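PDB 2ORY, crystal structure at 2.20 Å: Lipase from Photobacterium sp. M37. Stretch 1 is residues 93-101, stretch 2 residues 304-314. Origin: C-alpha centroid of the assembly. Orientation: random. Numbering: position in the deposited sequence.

Stretch 1 (93-101) NPVSISDWL
Stretch 2 304-314: YLVQAAYQHVV

Residues 304-314 are helical throughout, and the helix runs on beyond Val314. Stretch 1 enters as a loop, and residues 97-101 are helical. Ser96, just before Ile97, has phi/psi -84/53. The two helix axes approach to 11.3 Å, with 74° between their N-to-C directions. The closest CA pair is Val95 CA and Ala309 CA, 4.9 Å apart. Further on, Ser98 CA is 7.5 Å from Leu305 CA.

Ala309 CB packs closely on Val95. Ala309 CB lies 3.6 Å from Val95 O and 4.2 Å from Val95 CB. Val95 has chi1 -52° (m), and Val95 CG1 packs 4.0 Å from CG2 of Val313, which is t. Pro94, with a C-gamma endo pucker, meets the same methyl: Pro94 CG to Val313 CG2 is 4.0 Å.

His312 points toward stretch 1 with chi1 -172° (t) and chi2 52°. Pro94 O lies at its ring edge, 3.4 Å from His312 CD2. Pro94 O also accepts a weak hydrogen bond from Trp100 NE1, at 3.2 Å. Trp100 adopts chi1 66° (p) and chi2 -95°, which turns the indole NE1 back to Pro94 O. His312 NE2 sits near the indole plane at its edge, 3.9 Å from Trp100 CZ2.

Ile97 points toward the second helix as an m, t rotamer (-61°, 164°). The extended chain brings Ile97 CD1 to 3.5 Å from Ala308 O, 4.2 Å from Ala308 CB and 3.7 Å from His312 CB. Leu305 (m, t) starts sideways, but its end comes nearer, and Leu305 CD2 reaches 3.8 Å from Ser98 CB. Ser98 is t, with OG bonded elsewhere in the structure.

No direct hydrogen bond joins the stretches. One water bridges them, donating to Val95 O at 2.7 Å and Leu305 O at 2.8 Å from its oxygen. The contact buries 382 Å², both sides summed.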

ATOM      1  N   ASN A  93      -8.588  -6.721   2.588  1.00 21.77           N
ATOM      2  CA  ASN A  93      -9.344  -6.621   1.346  1.00 23.67           C
ATOM      3  C   ASN A  93      -9.743  -5.159   1.242  1.00 22.59           C
ATOM      4  O   ASN A  93     -10.557  -4.663   2.031  1.00 23.57           O
ATOM      5  CB  ASN A  93     -10.588  -7.485   1.423  1.00 27.07           C
ATOM      6  CG  ASN A  93     -11.353  -7.509   0.129  1.00 31.67           C
ATOM      7  OD1 ASN A  93     -11.061  -6.751  -0.802  1.00 32.03           O
ATOM      8  ND2 ASN A  93     -12.352  -8.387   0.057  1.00 31.47           N
ATOM      9  N   PRO A  94      -9.206  -4.460   0.233  1.00 23.08           N
ATOM     10  CA  PRO A  94      -9.462  -3.038   0.002  1.00 23.01           C
ATOM     11  C   PRO A  94     -10.841  -2.536  -0.424  1.00 22.43           C
ATOM     12  O   PRO A  94     -11.081  -1.328  -0.343  1.00 20.07           O
ATOM     13  CB  PRO A  94      -8.388  -2.672  -1.020  1.00 20.84           C
ATOM     14  CG  PRO A  94      -8.359  -3.905  -1.896  1.00 22.60           C
ATOM     15  CD  PRO A  94      -8.435  -5.050  -0.886  1.00 19.75           C
ATOM     16  N   VAL A  95     -11.746  -3.417  -0.855  1.00 22.11           N
ATOM     17  CA  VAL A  95     -13.050  -2.938  -1.342  1.00 20.45           C
ATOM     18  C   VAL A  95     -13.966  -2.358  -0.287  1.00 22.54           C
ATOM     19  O   VAL A  95     -14.739  -1.447  -0.571  1.00 22.02           O
ATOM     20  CB  VAL A  95     -13.836  -4.041  -2.098  1.00 25.92           C
ATOM     21  CG1 VAL A  95     -12.953  -4.661  -3.183  1.00 23.91           C
ATOM     22  CG2 VAL A  95     -14.326  -5.117  -1.121  1.00 30.95           C
ATOM     23  N   SER A  96     -13.863  -2.874   0.929  1.00 22.11           N
ATOM     24  CA  SER A  96     -14.702  -2.434   2.034  1.00 23.49           C
ATOM     25  C   SER A  96     -14.157  -1.200   2.729  1.00 22.71           C
ATOM     26  O   SER A  96     -14.030  -1.172   3.953  1.00 25.06           O
ATOM     27  CB  SER A  96     -14.833  -3.572   3.042  1.00 30.42           C
ATOM     28  OG  SER A  96     -15.411  -4.699   2.421  1.00 33.56           O
ATOM     29  N   ILE A  97     -13.883  -0.160   1.952  1.00 19.14           N
ATOM     30  CA  ILE A  97     -13.322   1.071   2.490  1.00 23.75           C
ATOM     31  C   ILE A  97     -13.971   1.633   3.761  1.00 20.42           C
ATOM     32  O   ILE A  97     -13.267   2.005   4.704  1.00 21.36           O
ATOM     33  CB  ILE A  97     -13.288   2.192   1.376  1.00 23.72           C
ATOM     34  CG1 ILE A  97     -12.415   1.735   0.207  1.00 18.82           C
ATOM     35  CG2 ILE A  97     -12.731   3.497   1.938  1.00 16.14           C
ATOM     36  CD1 ILE A  97     -12.623   2.547  -1.050  1.00 22.80           C
ATOM     37  N   SER A  98     -15.298   1.696   3.803  1.00 18.31           N
ATOM     38  CA  SER A  98     -15.981   2.274   4.967  1.00 16.63           C
ATOM     39  C   SER A  98     -15.664   1.518   6.258  1.00 19.95           C
ATOM     40  O   SER A  98     -15.603   2.108   7.330  1.00 17.79           O
ATOM     41  CB  SER A  98     -17.502   2.308   4.729  1.00 13.34           C
ATOM     42  OG  SER A  98     -18.170   3.024   5.746  1.00 20.64           O
ATOM     43  N   ASP A  99     -15.445   0.214   6.144  1.00 22.49           N
ATOM     44  CA  ASP A  99     -15.145  -0.601   7.314  1.00 20.78           C
ATOM     45  C   ASP A  99     -13.699  -0.502   7.794  1.00 22.74           C
ATOM     46  O   ASP A  99     -13.482  -0.188   8.958  1.00 21.39           O
ATOM     47  CB  ASP A  99     -15.500  -2.072   7.068  1.00 16.41           C
ATOM     48  CG  ASP A  99     -17.012  -2.291   6.891  1.00 23.49           C
ATOM     49  OD1 ASP A  99     -17.766  -1.296   6.929  1.00 22.41           O
ATOM     50  OD2 ASP A  99     -17.444  -3.448   6.710  1.00 18.65           O
ATOM     51  N   TRP A 100     -12.719  -0.772   6.925  1.00 25.84           N
ATOM     52  CA  TRP A 100     -11.323  -0.713   7.361  1.00 24.64           C
ATOM     53  C   TRP A 100     -10.714   0.688   7.419  1.00 26.36           C
ATOM     54  O   TRP A 100      -9.737   0.901   8.135  1.00 25.30           O
ATOM     55  CB  TRP A 100     -10.431  -1.633   6.513  1.00 23.68           C
ATOM     56  CG  TRP A 100     -10.294  -1.243   5.077  1.00 26.16           C
ATOM     57  CD1 TRP A 100     -11.032  -1.713   4.029  1.00 22.44           C
ATOM     58  CD2 TRP A 100      -9.395  -0.254   4.528  1.00 26.47           C
ATOM     59  NE1 TRP A 100     -10.658  -1.081   2.868  1.00 23.94           N
ATOM     60  CE2 TRP A 100      -9.660  -0.183   3.141  1.00 26.81           C
ATOM     61  CE3 TRP A 100      -8.402   0.572   5.073  1.00 24.38           C
ATOM     62  CZ2 TRP A 100      -8.958   0.693   2.284  1.00 25.38           C
ATOM     63  CZ3 TRP A 100      -7.704   1.437   4.216  1.00 24.18           C
ATOM     64  CH2 TRP A 100      -7.991   1.487   2.839  1.00 23.92           C
ATOM     65  N   LEU A 101     -11.283   1.645   6.689  1.00 24.66           N
ATOM     66  CA  LEU A 101     -10.760   3.011   6.703  1.00 23.34           C
ATOM     67  C   LEU A 101     -11.578   3.966   7.604  1.00 23.48           C
ATOM     68  O   LEU A 101     -11.058   4.494   8.583  1.00 23.92           O
ATOM     69  CB  LEU A 101     -10.693   3.562   5.268  1.00 23.63           C
ATOM     70  CG  LEU A 101     -10.206   5.014   5.164  1.00 30.81           C
ATOM     71  CD1 LEU A 101      -8.726   5.066   5.532  1.00 28.55           C
ATOM     72  CD2 LEU A 101     -10.424   5.552   3.751  1.00 23.89           C
ATOM     73  N   TYR A 304     -22.523   5.325  -3.581  1.00 21.24           N
ATOM     74  CA  TYR A 304     -21.245   5.845  -3.085  1.00 20.06           C
ATOM     75  C   TYR A 304     -20.210   4.735  -2.788  1.00 21.91           C
ATOM     76  O   TYR A 304     -19.123   4.713  -3.367  1.00 25.18           O
ATOM     77  CB  TYR A 304     -21.515   6.672  -1.817  1.00 17.50           C
ATOM     78  CG  TYR A 304     -20.357   7.529  -1.352  1.00 21.45           C
ATOM     79  CD1 TYR A 304     -20.076   8.763  -1.954  1.00 27.81           C
ATOM     80  CD2 TYR A 304     -19.528   7.102  -0.322  1.00 19.42           C
ATOM     81  CE1 TYR A 304     -18.982   9.553  -1.528  1.00 27.54           C
ATOM     82  CE2 TYR A 304     -18.439   7.867   0.100  1.00 30.74           C
ATOM     83  CZ  TYR A 304     -18.171   9.089  -0.501  1.00 29.80           C
ATOM     84  OH  TYR A 304     -17.087   9.814  -0.067  1.00 31.82           O
ATOM     85  N   LEU A 305     -20.545   3.804  -1.900  1.00 22.50           N
ATOM     86  CA  LEU A 305     -19.604   2.733  -1.554  1.00 21.48           C
ATOM     87  C   LEU A 305     -19.169   1.878  -2.746  1.00 25.76           C
ATOM     88  O   LEU A 305     -18.031   1.409  -2.791  1.00 22.60           O
ATOM     89  CB  LEU A 305     -20.208   1.840  -0.471  1.00 18.24           C
ATOM     90  CG  LEU A 305     -20.428   2.546   0.867  1.00 23.27           C
ATOM     91  CD1 LEU A 305     -21.039   1.610   1.854  1.00 30.00           C
ATOM     92  CD2 LEU A 305     -19.121   3.050   1.402  1.00 28.98           C
ATOM     93  N   VAL A 306     -20.073   1.664  -3.701  1.00 21.51           N
ATOM     94  CA  VAL A 306     -19.751   0.867  -4.870  1.00 21.44           C
ATOM     95  C   VAL A 306     -18.810   1.676  -5.774  1.00 25.93           C
ATOM     96  O   VAL A 306     -17.787   1.169  -6.250  1.00 24.63           O
ATOM     97  CB  VAL A 306     -21.062   0.454  -5.632  1.00 27.82           C
ATOM     98  CG1 VAL A 306     -20.726  -0.431  -6.827  1.00 18.99           C
ATOM     99  CG2 VAL A 306     -22.013  -0.302  -4.684  1.00 17.42           C
ATOM    100  N   GLN A 307     -19.149   2.945  -5.991  1.00 25.09           N
ATOM    101  CA  GLN A 307     -18.333   3.846  -6.808  1.00 25.92           C
ATOM    102  C   GLN A 307     -16.933   3.978  -6.180  1.00 26.15           C
ATOM    103  O   GLN A 307     -15.920   4.045  -6.875  1.00 27.69           O
ATOM    104  CB  GLN A 307     -18.997   5.230  -6.846  1.00 23.22           C
ATOM    105  CG  GLN A 307     -18.249   6.271  -7.655  1.00 26.87           C
ATOM    106  CD  GLN A 307     -18.393   6.057  -9.146  1.00 29.96           C
ATOM    107  OE1 GLN A 307     -17.411   6.043  -9.884  1.00 27.39           O
ATOM    108  NE2 GLN A 307     -19.634   5.887  -9.599  1.00 32.59           N
ATOM    109  N   ALA A 308     -16.900   4.016  -4.853  1.00 26.27           N
ATOM    110  CA  ALA A 308     -15.659   4.159  -4.111  1.00 25.86           C
ATOM    111  C   ALA A 308     -14.774   2.923  -4.251  1.00 25.98           C
ATOM    112  O   ALA A 308     -13.548   3.030  -4.374  1.00 23.99           O
ATOM    113  CB  ALA A 308     -15.969   4.437  -2.637  1.00 24.26           C
ATOM    114  N   ALA A 309     -15.393   1.746  -4.228  1.00 22.91           N
ATOM    115  CA  ALA A 309     -14.635   0.508  -4.375  1.00 23.43           C
ATOM    116  C   ALA A 309     -14.088   0.384  -5.788  1.00 23.53           C
ATOM    117  O   ALA A 309     -13.008  -0.175  -6.010  1.00 27.82           O
ATOM    118  CB  ALA A 309     -15.517  -0.718  -4.052  1.00 20.52           C
ATOM    119  N   TYR A 310     -14.839   0.900  -6.750  1.00 26.16           N
ATOM    120  CA  TYR A 310     -14.430   0.808  -8.146  1.00 23.29           C
ATOM    121  C   TYR A 310     -13.220   1.690  -8.378  1.00 23.75           C
ATOM    122  O   TYR A 310     -12.226   1.251  -8.948  1.00 23.14           O
ATOM    123  CB  TYR A 310     -15.568   1.263  -9.067  1.00 26.13           C
ATOM    124  CG  TYR A 310     -15.198   1.257 -10.540  1.00 26.60           C
ATOM    125  CD1 TYR A 310     -15.315   0.099 -11.297  1.00 22.96           C
ATOM    126  CD2 TYR A 310     -14.698   2.404 -11.163  1.00 27.57           C
ATOM    127  CE1 TYR A 310     -14.944   0.071 -12.640  1.00 26.87           C
ATOM    128  CE2 TYR A 310     -14.321   2.393 -12.524  1.00 26.34           C
ATOM    129  CZ  TYR A 310     -14.450   1.216 -13.249  1.00 31.23           C
ATOM    130  OH  TYR A 310     -14.094   1.166 -14.585  1.00 33.12           O
ATOM    131  N   GLN A 311     -13.318   2.932  -7.917  1.00 22.55           N
ATOM    132  CA  GLN A 311     -12.244   3.888  -8.095  1.00 25.31           C
ATOM    133  C   GLN A 311     -10.958   3.456  -7.396  1.00 25.69           C
ATOM    134  O   GLN A 311      -9.864   3.696  -7.909  1.00 25.27           O
ATOM    135  CB  GLN A 311     -12.666   5.267  -7.593  1.00 16.78           C
ATOM    136  CG  GLN A 311     -13.822   5.913  -8.352  1.00 23.40           C
ATOM    137  CD  GLN A 311     -13.490   6.229  -9.804  1.00 27.66           C
ATOM    138  OE1 GLN A 311     -12.330   6.458 -10.153  1.00 29.49           O
ATOM    139  NE2 GLN A 311     -14.515   6.260 -10.657  1.00 22.66           N
ATOM    140  N   HIS A 312     -11.099   2.805  -6.242  1.00 22.97           N
ATOM    141  CA  HIS A 312      -9.948   2.364  -5.453  1.00 22.90           C
ATOM    142  C   HIS A 312      -9.247   1.142  -6.001  1.00 24.34           C
ATOM    143  O   HIS A 312      -8.015   1.056  -5.974  1.00 21.83           O
ATOM    144  CB  HIS A 312     -10.393   2.073  -4.025  1.00 22.40           C
ATOM    145  CG  HIS A 312      -9.269   1.794  -3.074  1.00 27.89           C
ATOM    146  ND1 HIS A 312      -8.186   2.636  -2.938  1.00 23.68           N
ATOM    147  CD2 HIS A 312      -9.111   0.825  -2.142  1.00 21.95           C
ATOM    148  CE1 HIS A 312      -7.415   2.201  -1.958  1.00 26.29           C
ATOM    149  NE2 HIS A 312      -7.955   1.105  -1.457  1.00 29.05           N
ATOM    150  N   VAL A 313     -10.031   0.199  -6.505  1.00 20.93           N
ATOM    151  CA  VAL A 313      -9.469  -1.045  -6.993  1.00 25.04           C
ATOM    152  C   VAL A 313      -9.373  -1.131  -8.496  1.00 27.95           C
ATOM    153  O   VAL A 313      -8.318  -1.473  -9.025  1.00 27.79           O
ATOM    154  CB  VAL A 313     -10.286  -2.241  -6.462  1.00 24.50           C
ATOM    155  CG1 VAL A 313      -9.696  -3.566  -6.932  1.00 31.47           C
ATOM    156  CG2 VAL A 313     -10.293  -2.189  -4.964  1.00 26.33           C
ATOM    157  N   VAL A 314     -10.458  -0.809  -9.193  1.00 28.06           N
ATOM    158  CA  VAL A 314     -10.422  -0.883 -10.643  1.00 31.28           C
ATOM    159  C   VAL A 314      -9.748   0.339 -11.262  1.00 26.76           C
ATOM    160  O   VAL A 314      -9.075   0.242 -12.286  1.00 27.21           O
ATOM    161  CB  VAL A 314     -11.849  -1.029 -11.227  1.00 32.93           C
ATOM    162  CG1 VAL A 314     -11.774  -1.290 -12.719  1.00 32.38           C
ATOM    163  CG2 VAL A 314     -12.563  -2.166 -10.558  1.00 32.10           C
TER
HETATM  164  O   HOH W   1     -16.316   0.723  -0.699  1.00 21.39           O